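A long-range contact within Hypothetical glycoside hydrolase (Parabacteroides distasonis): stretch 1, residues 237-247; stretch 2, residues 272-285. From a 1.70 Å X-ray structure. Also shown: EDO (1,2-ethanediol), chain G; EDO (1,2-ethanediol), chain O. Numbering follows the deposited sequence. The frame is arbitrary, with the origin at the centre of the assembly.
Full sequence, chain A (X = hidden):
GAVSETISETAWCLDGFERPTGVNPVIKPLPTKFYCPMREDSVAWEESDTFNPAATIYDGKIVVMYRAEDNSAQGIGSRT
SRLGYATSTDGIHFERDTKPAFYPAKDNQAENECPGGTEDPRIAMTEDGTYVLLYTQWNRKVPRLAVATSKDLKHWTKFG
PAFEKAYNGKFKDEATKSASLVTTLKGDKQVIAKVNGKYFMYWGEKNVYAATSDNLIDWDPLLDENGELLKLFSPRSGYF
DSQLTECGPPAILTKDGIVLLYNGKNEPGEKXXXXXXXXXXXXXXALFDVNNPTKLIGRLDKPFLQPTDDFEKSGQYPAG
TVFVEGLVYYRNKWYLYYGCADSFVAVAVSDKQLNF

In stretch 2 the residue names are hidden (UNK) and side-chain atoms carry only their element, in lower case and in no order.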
ATOM      1  N   SER A 237      22.625   1.509   5.698  1.00 17.85           N
ATOM      2  CA  SER A 237      23.193   2.322   6.734  1.00 18.73           C
ATOM      3  C   SER A 237      23.326   3.755   6.257  1.00 18.16           C
ATOM      4  O   SER A 237      23.795   3.995   5.147  1.00 17.18           O
ATOM      5  CB  SER A 237      24.579   1.775   7.096  1.00 20.15           C
ATOM      6  OG  SER A 237      25.335   2.736   7.822  1.00 22.42           O
ATOM      7  N   GLY A 238      22.926   4.701   7.107  1.00 18.17           N
ATOM      8  CA  GLY A 238      23.168   6.129   6.873  1.00 18.40           C
ATOM      9  C   GLY A 238      22.075   6.881   6.135  1.00 17.86           C
ATOM     10  O   GLY A 238      22.180   8.096   5.934  1.00 18.31           O
ATOM     11  N   TYR A 239      21.030   6.174   5.718  1.00 17.16           N
ATOM     12  CA  TYR A 239      19.926   6.791   4.986  1.00 16.48           C
ATOM     13  C   TYR A 239      18.645   6.659   5.774  1.00 16.15           C
ATOM     14  O   TYR A 239      18.586   5.921   6.745  1.00 16.38           O
ATOM     15  CB  TYR A 239      19.757   6.146   3.604  1.00 16.21           C
ATOM     16  CG  TYR A 239      20.934   6.371   2.676  1.00 16.16           C
ATOM     17  CD1 TYR A 239      22.095   5.585   2.764  1.00 16.46           C
ATOM     18  CD2 TYR A 239      20.906   7.370   1.717  1.00 16.29           C
ATOM     19  CE1 TYR A 239      23.171   5.802   1.901  1.00 16.77           C
ATOM     20  CE2 TYR A 239      21.982   7.605   0.873  1.00 16.53           C
ATOM     21  CZ  TYR A 239      23.107   6.802   0.952  1.00 16.84           C
ATOM     22  OH  TYR A 239      24.162   7.047   0.100  1.00 17.16           O
ATOM     23  N   PHE A 240      17.618   7.369   5.328  1.00 15.77           N
ATOM     24  CA  PHE A 240      16.303   7.352   5.990  1.00 15.80           C
ATOM     25  C   PHE A 240      15.669   5.966   5.978  1.00 15.49           C
ATOM     26  O   PHE A 240      14.869   5.646   6.868  1.00 15.76           O
ATOM     27  CB  PHE A 240      15.350   8.356   5.338  1.00 15.61           C
ATOM     28  CG  PHE A 240      14.899   7.958   3.964  1.00 15.17           C
ATOM     29  CD1 PHE A 240      15.711   8.197   2.864  1.00 15.87           C
ATOM     30  CD2 PHE A 240      13.678   7.330   3.773  1.00 14.85           C
ATOM     31  CE1 PHE A 240      15.318   7.814   1.598  1.00 15.31           C
ATOM     32  CE2 PHE A 240      13.261   6.946   2.514  1.00 14.89           C
ATOM     33  CZ  PHE A 240      14.105   7.171   1.416  1.00 14.76           C
ATOM     34  N   ASP A 241      15.988   5.173   4.951  1.00 14.95           N
ATOM     35  CA  ASP A 241      15.503   3.802   4.838  1.00 14.49           C
ATOM     36  C   ASP A 241      16.554   2.801   5.305  1.00 15.21           C
ATOM     37  O   ASP A 241      17.068   2.018   4.527  1.00 15.13           O
ATOM     38  CB  ASP A 241      15.027   3.509   3.408  1.00 14.23           C
ATOM     39  CG  ASP A 241      16.102   3.738   2.337  1.00 14.47           C
ATOM     40  OD1 ASP A 241      17.111   4.473   2.565  1.00 15.08           O
ATOM     41  OD2 ASP A 241      15.904   3.197   1.210  1.00 13.84           O
ATOM     42  N   SER A 242      16.804   2.824   6.611  1.00 15.78           N
ATOM     43  CA  SER A 242      17.903   2.118   7.251  1.00 16.65           C
ATOM     44  C   SER A 242      17.450   0.954   8.123  1.00 17.03           C
ATOM     45  O   SER A 242      18.284   0.129   8.528  1.00 17.42           O
ATOM     46  CB  SER A 242      18.743   3.119   8.068  1.00 17.23           C
ATOM     47  OG  SER A 242      17.929   4.079   8.763  1.00 17.73           O
ATOM     48  N   GLN A 243      16.150   0.872   8.431  1.00 16.76           N
ATOM     49  CA  GLN A 243      15.605  -0.296   9.121  1.00 17.49           C
ATOM     50  C   GLN A 243      14.630  -1.105   8.286  1.00 16.85           C
ATOM     51  O   GLN A 243      14.612  -2.335   8.381  1.00 17.10           O
ATOM     52  CB  GLN A 243      14.948   0.086  10.455  1.00 18.70           C
ATOM     53  CG  GLN A 243      14.598  -1.146  11.291  1.00 20.23           C
ATOM     54  CD  GLN A 243      13.991  -0.798  12.642  1.00 21.62           C
ATOM     55  OE1 GLN A 243      12.853  -1.172  12.939  1.00 24.36           O
ATOM     56  NE2 GLN A 243      14.741  -0.091  13.459  1.00 22.65           N
ATOM     57  N   LEU A 244      13.794  -0.414   7.511  1.00 15.87           N
ATOM     58  CA  LEU A 244      12.813  -1.077   6.630  1.00 15.44           C
ATOM     59  C   LEU A 244      12.764  -0.386   5.284  1.00 14.80           C
ATOM     60  O   LEU A 244      13.022   0.815   5.185  1.00 14.99           O
ATOM     61  CB  LEU A 244      11.397  -1.080   7.236  1.00 15.45           C
ATOM     62  CG  LEU A 244      11.186  -1.717   8.611  1.00 16.09           C
ATOM     63  CD1 LEU A 244       9.771  -1.371   9.121  1.00 15.73           C
ATOM     64  CD2 LEU A 244      11.455  -3.229   8.603  1.00 15.99           C
ATOM     65  N   THR A 245      12.436  -1.175   4.262  1.00 14.44           N
ATOM     66  CA  THR A 245      12.136  -0.687   2.898  1.00 14.25           C
ATOM     67  C   THR A 245      10.821  -1.346   2.447  1.00 13.84           C
ATOM     68  O   THR A 245      10.810  -2.462   1.905  1.00 14.38           O
ATOM     69  CB  THR A 245      13.243  -1.032   1.891  1.00 14.50           C
ATOM     70  OG1 THR A 245      13.505  -2.438   1.934  1.00 15.08           O
ATOM     71  CG2 THR A 245      14.532  -0.266   2.209  1.00 14.51           C
ATOM     72  N   GLU A 246       9.711  -0.667   2.717  1.00 13.42           N
ATOM     73  CA  GLU A 246       8.389  -1.277   2.596  1.00 12.93           C
ATOM     74  C   GLU A 246       7.632  -0.696   1.400  1.00 12.49           C
ATOM     75  O   GLU A 246       7.371   0.525   1.324  1.00 12.46           O
ATOM     76  CB  GLU A 246       7.585  -1.094   3.889  1.00 13.25           C
ATOM     77  CG  GLU A 246       6.237  -1.766   3.866  1.00 13.16           C
ATOM     78  CD  GLU A 246       5.629  -1.953   5.239  1.00 14.10           C
ATOM     79  OE1 GLU A 246       6.064  -1.241   6.177  1.00 14.67           O
ATOM     80  OE2 GLU A 246       4.743  -2.828   5.373  1.00 14.93           O
ATOM     81  N   CYS A 247       7.269  -1.571   0.471  1.00 12.36           N
ATOM     82  CA  CYS A 247       6.633  -1.143  -0.758  1.00 12.14           C
ATOM     83  C   CYS A 247       5.377  -0.306  -0.487  1.00 12.15           C
ATOM     84  O   CYS A 247       4.672  -0.524   0.484  1.00 11.88           O
ATOM     85  CB  CYS A 247       6.300  -2.348  -1.621  1.00 12.59           C
ATOM     86  SG  CYS A 247       7.756  -3.197  -2.221  1.00 13.70           S
ATOM     87  N   UNK A 272      21.397   5.406  11.083  1.00 25.00           N
ATOM     88  CA  UNK A 272      20.321   5.979  10.269  1.00 23.31           C
ATOM     89  C   UNK A 272      20.780   7.323   9.708  1.00 23.10           C
ATOM     90  O   UNK A 272      21.965   7.626   9.719  1.00 24.12           O
ATOM     91  N   UNK A 273      19.840   8.111   9.199  1.00 22.09           N
ATOM     92  CA  UNK A 273      20.085   9.477   8.791  1.00 22.49           C
ATOM     93  C   UNK A 273      19.509  10.379   9.871  1.00 23.05           C
ATOM     94  O   UNK A 273      18.302  10.494   9.996  1.00 21.85           O
ATOM     95  c   UNK A 273      19.799  11.140   6.899  1.00 23.50           C
ATOM     96  o   UNK A 273      19.698  11.311   5.675  1.00 23.69           O
ATOM     97  o   UNK A 273      20.199  12.038   7.692  1.00 23.53           O
ATOM     98  c   UNK A 273      19.418   9.776   7.444  1.00 22.53           C
ATOM     99  N   UNK A 274      20.384  11.032  10.632  1.00 24.04           N
ATOM    100  CA  UNK A 274      19.954  11.816  11.796  1.00 25.06           C
ATOM    101  C   UNK A 274      19.276  13.142  11.404  1.00 25.11           C
ATOM    102  O   UNK A 274      18.794  13.884  12.274  1.00 25.91           O
ATOM    103  c   UNK A 274      21.593  10.752  13.379  1.00 26.68           C
ATOM    104  o   UNK A 274      22.234  12.604  11.996  1.00 26.45           O
ATOM    105  c   UNK A 274      21.142  12.067  12.744  1.00 26.33           C
ATOM    106  N   UNK A 275      19.224  13.438  10.108  1.00 24.30           N
ATOM    107  CA  UNK A 275      18.380  14.514   9.599  1.00 24.14           C
ATOM    108  C   UNK A 275      16.890  14.222   9.780  1.00 23.44           C
ATOM    109  O   UNK A 275      16.076  15.129   9.707  1.00 23.79           O
ATOM    110  c   UNK A 275      18.703  14.794   8.122  1.00 24.19           C
ATOM    111  N   UNK A 276      16.526  12.957   9.998  1.00 22.55           N
ATOM    112  CA  UNK A 276      15.126  12.566  10.161  1.00 21.86           C
ATOM    113  C   UNK A 276      14.885  11.928  11.521  1.00 21.58           C
ATOM    114  O   UNK A 276      15.772  11.317  12.099  1.00 20.76           O
ATOM    115  c   UNK A 276      16.199  11.988   7.036  1.00 22.06           C
ATOM    116  c   UNK A 276      14.497  13.867   5.945  1.00 21.90           C
ATOM    117  o   UNK A 276      16.053  14.165   4.167  1.00 24.88           O
ATOM    118  c   UNK A 276      15.677  13.545   5.327  1.00 22.40           C
ATOM    119  c   UNK A 276      14.167  13.238   7.136  1.00 21.96           C
ATOM    120  c   UNK A 276      15.004  12.272   7.689  1.00 21.40           C
ATOM    121  c   UNK A 276      14.683  11.635   9.001  1.00 21.38           C
ATOM    122  c   UNK A 276      16.527  12.613   5.858  1.00 21.99           C
ATOM    123  N   UNK A 277      13.657  12.061  12.049  1.00 21.78           N
ATOM    124  CA  UNK A 277      13.422  11.498  13.377  1.00 21.87           C
ATOM    125  C   UNK A 277      13.659   9.982  13.451  1.00 21.25           C
ATOM    126  O   UNK A 277      13.339   9.241  12.522  1.00 19.81           O
ATOM    127  c   UNK A 277      11.951  11.845  13.637  1.00 22.18           C
ATOM    128  c   UNK A 277      12.511  12.860  11.577  1.00 22.33           C
ATOM    129  c   UNK A 277      11.741  13.099  12.832  1.00 22.48           C
ATOM    130  N   UNK A 278      14.233   9.545  14.560  1.00 20.99           N
ATOM    131  CA  UNK A 278      14.422   8.134  14.842  1.00 20.91           C
ATOM    132  C   UNK A 278      13.112   7.376  14.716  1.00 20.23           C
ATOM    133  O   UNK A 278      12.094   7.857  15.193  1.00 20.05           O
ATOM    134  c   UNK A 278      14.987   7.972  16.270  1.00 21.86           C
ATOM    135  N   UNK A 279      13.160   6.213  14.067  1.00 19.60           N
ATOM    136  CA  UNK A 279      12.030   5.295  13.891  1.00 19.09           C
ATOM    137  C   UNK A 279      10.900   5.806  12.996  1.00 17.65           C
ATOM    138  O   UNK A 279       9.899   5.131  12.821  1.00 17.65           O
ATOM    139  n   UNK A 279      12.632   4.281  17.336  1.00 21.30           N
ATOM    140  c   UNK A 279      11.481   4.840  15.251  1.00 19.63           C
ATOM    141  c   UNK A 279      12.466   3.988  16.020  1.00 20.57           C
ATOM    142  o   UNK A 279      13.066   3.058  15.461  1.00 21.20           O
ATOM    143  N   UNK A 280      11.057   6.991  12.412  1.00 17.88           N
ATOM    144  CA  UNK A 280       9.978   7.531  11.573  1.00 17.28           C
ATOM    145  C   UNK A 280       9.981   6.859  10.215  1.00 16.20           C
ATOM    146  O   UNK A 280      11.028   6.394   9.750  1.00 15.65           O
ATOM    147  c   UNK A 280      10.083   9.052  11.435  1.00 18.46           C
ATOM    148  o   UNK A 280      11.201   9.460  10.652  1.00 19.32           O
ATOM    149  N   UNK A 281       8.807   6.821   9.582  1.00 15.37           N
ATOM    150  CA  UNK A 281       8.686   6.358   8.197  1.00 15.15           C
ATOM    151  C   UNK A 281       8.560   7.563   7.267  1.00 14.85           C
ATOM    152  O   UNK A 281       7.576   8.332   7.348  1.00 14.77           O
ATOM    153  c   UNK A 281       7.463   5.465   8.024  1.00 14.73           C
ATOM    154  c   UNK A 281       7.481   4.073   8.632  1.00 15.02           C
ATOM    155  o   UNK A 281       7.269   0.241  10.253  1.00 16.45           O
ATOM    156  c   UNK A 281       7.355   2.949   7.825  1.00 14.77           C
ATOM    157  c   UNK A 281       7.502   3.881  10.007  1.00 15.53           C
ATOM    158  c   UNK A 281       7.312   1.677   8.363  1.00 14.97           C
ATOM    159  c   UNK A 281       7.339   1.500   9.729  1.00 15.64           C
ATOM    160  c   UNK A 281       7.459   2.600  10.566  1.00 15.79           C
ATOM    161  N   UNK A 282       9.543   7.719   6.380  1.00 14.59           N
ATOM    162  CA  UNK A 282       9.557   8.762   5.362  1.00 14.56           C
ATOM    163  C   UNK A 282       9.585   8.056   4.020  1.00 14.02           C
ATOM    164  O   UNK A 282      10.171   6.997   3.907  1.00 13.54           O
ATOM    165  c   UNK A 282      10.795   9.631   5.500  1.00 15.64           C
ATOM    166  s   UNK A 282      10.982  10.412   7.130  1.00 17.19           S
ATOM    167  N   UNK A 283       8.974   8.658   3.005  1.00 13.07           N
ATOM    168  CA  UNK A 283       8.775   7.961   1.755  1.00 12.75           C
ATOM    169  C   UNK A 283       9.898   8.214   0.753  1.00 12.86           C
ATOM    170  O   UNK A 283      10.309   9.340   0.562  1.00 13.43           O
ATOM    171  c   UNK A 283       7.390   8.360   1.153  1.00 11.87           C
ATOM    172  N   UNK A 284      10.339   7.144   0.095  1.00 12.79           N
ATOM    173  CA  UNK A 284      11.379   7.200  -0.935  1.00 12.83           C
ATOM    174  C   UNK A 284      10.890   6.674  -2.276  1.00 12.36           C
ATOM    175  O   UNK A 284       9.727   6.311  -2.441  1.00 11.66           O
ATOM    176  N   UNK A 285      11.787   6.663  -3.257  1.00 12.64           N
ATOM    177  CA  UNK A 285      11.481   6.100  -4.572  1.00 12.35           C
ATOM    178  C   UNK A 285      12.665   5.365  -5.137  1.00 12.66           C
ATOM    179  O   UNK A 285      13.804   5.765  -4.945  1.00 13.16           O
ATOM    180  c   UNK A 285       9.168   8.855  -6.076  1.00 12.88           C
ATOM    181  c   UNK A 285       9.753   7.910  -5.078  1.00 12.68           C
ATOM    182  c   UNK A 285      11.009   7.179  -5.571  1.00 12.54           C
ATOM    183  o   UNK A 285       9.387   8.725  -7.293  1.00 13.53           O
ATOM    184  n   UNK A 285       8.361   9.796  -5.579  1.00 13.08           N
TER
HETATM  185  C1  EDO G 392      25.060  -2.103   6.310  1.00 26.49           C
HETATM  186  O1  EDO G 392      24.610  -1.444   7.507  1.00 31.26           O
HETATM  187  C2  EDO G 392      23.974  -2.046   5.264  1.00 22.94           C
HETATM  188  O2  EDO G 392      23.916  -0.700   4.823  1.00 19.96           O
HETATM  189  C1  EDO O 400      21.530  11.084   2.532  1.00 33.54           C
HETATM  190  O1  EDO O 400      22.043  10.985   3.862  1.00 33.72           O
HETATM  191  C2  EDO O 400      22.466  11.910   1.673  1.00 36.50           C
HETATM  192  O2  EDO O 400      23.798  11.433   1.868  1.00 38.26           O
HETATM  193  O   HOH W   1      12.656   7.420   7.590  1.00 17.51           O
HETATM  194  O   HOH W   2      18.515   9.715   3.840  1.00 18.73           O
HETATM  195  O   HOH W   3      13.729   0.702  16.151  1.00 27.85           O
HETATM  196  O   HOH W   4       6.063  -1.511   8.751  1.00 14.94           O

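Position 272 has no side-chain atoms. Its CA lies 3.4 Å from Ser242 OG; this is Gly272. A CB would point away from stretch 1 but would come to 3.3 Å from Ser242 OG, so the place leaves little room for one. Gly272 O receives a CA-H...O contact from Gly238 CA at 3.4 Å.

Position 273 carries two carbons, the second bearing two oxygens. The CB is 3.7 Å from Phe240 N, and the forked end identifies Asp273. OD2 accepts a hydrogen bond from water 2 (2.7 Å), which accepts from Phe240 N (2.9 Å), and another from O1 of the chain O ethanediol (3.0 Å). OD1 accepts one from the backbone N of position 275 (3.0 Å), steadying the type I turn that starts here.

Position 274, one carbon bearing an oxygen and a carbon, is Thr274; it points away and is exposed, so stretch 1 asks nothing of it. Position 275, a single carbon, is Ala275, which is out of reach of stretch 1.

Position 276 has one carbon, then a six-carbon ring bearing an oxygen; a ring carbon packs 4.1 Å from Phe240 CB, apolar against apolar. This is Tyr276, and its N closes the turn by donating to Asp273 O (3.0 Å).

At 277, three carbons close onto the backbone N, so this is Pro277. It opens a type II turn, its O accepting from N of position 280 (3.2 Å). The lone carbon at 278 makes Ala278, exposed and free of stretch 1.

Position 279 has two carbons, the second carrying one oxygen and one nitrogen. Water 3 links that oxygen (2.5 Å) to Gln243 NE2 (3.0 Å). This is Asn279; the turn needs its positive phi, 68°, which asparagine tolerates well.

Position 280, a carbon and an oxygen, is Ser280, whose OG donates to Pro277 O (2.8 Å), fastening the turn.

Position 281 has one carbon, then a six-carbon ring bearing an oxygen. Its CB points away, yet the oxygen reaches 3.2 Å from Leu244 CD1. Water 4 accepts from that oxygen (2.6 Å) and donates to Glu246 OE1 (2.6 Å): Tyr281.

Position 282 is a carbon and a sulfur. Its CB points toward stretch 1, 4.1 Å from Phe240 CD2, and its backbone O lies 3.4 Å from Phe240 CE2, at the ring edge; this is Cys282. Position 283, one carbon, is Ala283, pointing away; a methyl needs little room in this buried place.

Position 284 lacks a side chain, and its CA lies 3.6 Å from Phe240 CZ. An ideal CB would clash with Phe240 CZ at 2.5 Å: Gly284. Position 285, three carbons ending in an oxygen and a nitrogen, is Gln285, pointing away, its amide hydrogen-bonded elsewhere in the structure.

The contact works without direct hydrogen bonds between the stretches. Phe240 has the largest area covered by the other stretch, while waters carry polar links; water 1 lies 2.9 Å from both Phe240 O and Ser280 O.

Stretch 2 272-285: GDTAYPANSYCAGQ
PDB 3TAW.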